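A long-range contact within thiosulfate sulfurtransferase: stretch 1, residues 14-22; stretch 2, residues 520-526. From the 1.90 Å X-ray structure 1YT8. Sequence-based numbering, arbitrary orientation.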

# COMPACT_ATOMS: atom_id res chain seq x y z
N ILE A 14 21.65 -6.80 -8.47
CA ILE A 14 20.32 -6.95 -7.88
C ILE A 14 19.78 -8.36 -8.14
O ILE A 14 19.25 -9.00 -7.23
CB ILE A 14 19.32 -5.92 -8.47
CG1 ILE A 14 19.81 -4.49 -8.19
CG2 ILE A 14 17.93 -6.17 -7.90
CD1 ILE A 14 19.98 -4.15 -6.72
N ARG A 15 19.91 -8.84 -9.37
CA ARG A 15 19.42 -10.17 -9.71
C ARG A 15 20.11 -11.24 -8.88
O ARG A 15 19.47 -12.19 -8.42
CB ARG A 15 19.64 -10.47 -11.20
CG ARG A 15 19.02 -11.79 -11.65
CD ARG A 15 19.31 -12.06 -13.12
NE ARG A 15 18.69 -13.31 -13.58
CZ ARG A 15 17.40 -13.47 -13.84
NH1 ARG A 15 16.56 -12.45 -13.71
NH2 ARG A 15 16.94 -14.65 -14.24
N ALA A 16 21.41 -11.08 -8.67
CA ALA A 16 22.16 -12.04 -7.88
C ALA A 16 21.64 -12.06 -6.45
O ALA A 16 21.45 -13.12 -5.86
CB ALA A 16 23.65 -11.69 -7.89
N ALA A 17 21.39 -10.88 -5.89
CA ALA A 17 20.88 -10.80 -4.52
C ALA A 17 19.48 -11.40 -4.40
O ALA A 17 19.17 -12.09 -3.42
CB ALA A 17 20.89 -9.34 -4.03
N LEU A 18 18.63 -11.15 -5.39
CA LEU A 18 17.27 -11.69 -5.38
C LEU A 18 17.28 -13.21 -5.42
O LEU A 18 16.50 -13.87 -4.73
CB LEU A 18 16.46 -11.14 -6.57
CG LEU A 18 16.11 -9.65 -6.54
CD1 LEU A 18 15.49 -9.25 -7.87
CD2 LEU A 18 15.15 -9.37 -5.39
N LEU A 19 18.16 -13.78 -6.24
CA LEU A 19 18.25 -15.24 -6.36
C LEU A 19 18.79 -15.87 -5.08
O LEU A 19 18.38 -16.96 -4.69
CB LEU A 19 19.14 -15.62 -7.55
CG LEU A 19 18.55 -15.32 -8.94
CD1 LEU A 19 19.58 -15.62 -10.02
CD2 LEU A 19 17.29 -16.15 -9.14
N ALA A 20 19.73 -15.19 -4.43
CA ALA A 20 20.33 -15.67 -3.18
C ALA A 20 19.42 -15.33 -2.00
O ALA A 20 19.62 -15.81 -0.88
CB ALA A 20 21.70 -15.02 -2.99
N ARG A 21 18.43 -14.49 -2.26
CA ARG A 21 17.48 -14.04 -1.26
C ARG A 21 18.13 -13.23 -0.14
O ARG A 21 17.77 -13.36 1.04
CB ARG A 21 16.70 -15.24 -0.71
CG ARG A 21 15.93 -15.92 -1.82
CD ARG A 21 15.24 -17.19 -1.39
NE ARG A 21 14.74 -17.89 -2.57
CZ ARG A 21 14.11 -19.06 -2.54
NH1 ARG A 21 13.91 -19.67 -1.38
NH2 ARG A 21 13.69 -19.62 -3.67
N ARG A 22 19.10 -12.40 -0.51
CA ARG A 22 19.78 -11.53 0.44
C ARG A 22 18.95 -10.25 0.52
O ARG A 22 18.41 -9.80 -0.49
CB ARG A 22 21.20 -11.18 -0.05
CG ARG A 22 22.16 -12.36 -0.13
CD ARG A 22 23.60 -11.87 -0.34
NE ARG A 22 23.81 -11.27 -1.65
CZ ARG A 22 24.16 -11.94 -2.75
NH1 ARG A 22 24.34 -13.26 -2.69
NH2 ARG A 22 24.35 -11.30 -3.90
N ARG A 520 9.52 -14.79 -17.33
CA ARG A 520 10.64 -14.08 -17.93
C ARG A 520 11.55 -13.46 -16.87
O ARG A 520 12.77 -13.42 -17.04
CB ARG A 520 10.16 -13.01 -18.91
CG ARG A 520 9.51 -13.57 -20.17
CD ARG A 520 9.73 -12.66 -21.37
NE ARG A 520 9.03 -11.38 -21.24
CZ ARG A 520 7.74 -11.20 -21.49
NH1 ARG A 520 6.99 -12.22 -21.88
NH2 ARG A 520 7.19 -10.00 -21.34
N ASP A 521 10.96 -12.98 -15.77
CA ASP A 521 11.75 -12.37 -14.70
C ASP A 521 12.57 -13.44 -13.99
O ASP A 521 13.79 -13.30 -13.83
CB ASP A 521 10.85 -11.68 -13.68
CG ASP A 521 11.63 -11.10 -12.53
OD1 ASP A 521 12.24 -10.02 -12.70
OD2 ASP A 521 11.65 -11.74 -11.45
N GLY A 522 11.90 -14.50 -13.54
CA GLY A 522 12.56 -15.62 -12.87
C GLY A 522 13.25 -15.42 -11.53
O GLY A 522 14.09 -16.24 -11.14
N THR A 523 12.91 -14.36 -10.80
CA THR A 523 13.55 -14.10 -9.51
C THR A 523 12.56 -14.08 -8.33
O THR A 523 12.96 -13.87 -7.19
CB THR A 523 14.30 -12.75 -9.52
OG1 THR A 523 13.34 -11.69 -9.57
CG2 THR A 523 15.21 -12.65 -10.74
N HIS A 524 11.29 -14.31 -8.61
CA HIS A 524 10.26 -14.26 -7.57
C HIS A 524 10.29 -15.37 -6.51
O HIS A 524 10.09 -15.10 -5.33
CB HIS A 524 8.87 -14.19 -8.23
CG HIS A 524 8.61 -15.30 -9.20
ND1 HIS A 524 8.22 -16.55 -8.80
CD2 HIS A 524 8.71 -15.34 -10.55
CE1 HIS A 524 8.08 -17.33 -9.87
NE2 HIS A 524 8.37 -16.61 -10.94
N GLY A 525 10.52 -16.60 -6.94
CA GLY A 525 10.55 -17.70 -5.98
C GLY A 525 9.18 -18.06 -5.41
O GLY A 525 9.09 -18.68 -4.36
N PHE A 526 8.11 -17.66 -6.10
CA PHE A 526 6.76 -17.96 -5.63
C PHE A 526 6.45 -19.44 -5.80
O PHE A 526 6.99 -20.10 -6.68
CB PHE A 526 5.69 -17.22 -6.46
CG PHE A 526 5.77 -15.72 -6.41
CD1 PHE A 526 6.45 -15.06 -5.39
CD2 PHE A 526 5.10 -14.97 -7.37
CE1 PHE A 526 6.46 -13.66 -5.32
CE2 PHE A 526 5.10 -13.57 -7.31
CZ PHE A 526 5.78 -12.92 -6.28
O HOH W 1 14.86 -14.95 -16.07
O HOH W 2 14.32 -15.80 -4.95

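The firmest link between the stretches is a hydrogen bond from Arg15 NH1 to Asp521 O, 2.9 Å long with an N-H...O angle of 159°. Arg15 NH2 adds a weak one to Asp521 O (3.5 Å, 132°), and the oxygen lies at the guanidinium edge, near its plane, where N-H groups point. The side chain gains this reach by extension: chi1 to chi3 are all t, so its end approaches although the CA-to-CB bond points sideways. Water 1 extends the link, accepting from Arg15 NH2 (2.8 Å) and donating to Arg520 O (2.8 Å). A second bridge, water 2, donates to Leu18 O (2.9 Å) and Thr523 O (3.3 Å) and accepts from Arg21 NE (3.2 Å).

Thr523, buried, with its CA-to-CB bond pointing toward stretch 1, loses the most surface, 88 of 280 Å² summed over both sides. Thr523 OG1 donates to Asp521 OD2 (2.5 Å), as does Thr523 N (3.0 Å), so the polar group is satisfied within its own stretch. Thr523 CG2 lies 3.3 Å from Arg15 NH1, and Thr523 OG1 lies 3.7 Å from Leu18 CD1. Leu19 CD2 approaches Gly522 O to 3.8 Å. Gly522 and Gly525 both adopt positive phi (65° and 71°), a conformation that favours glycine.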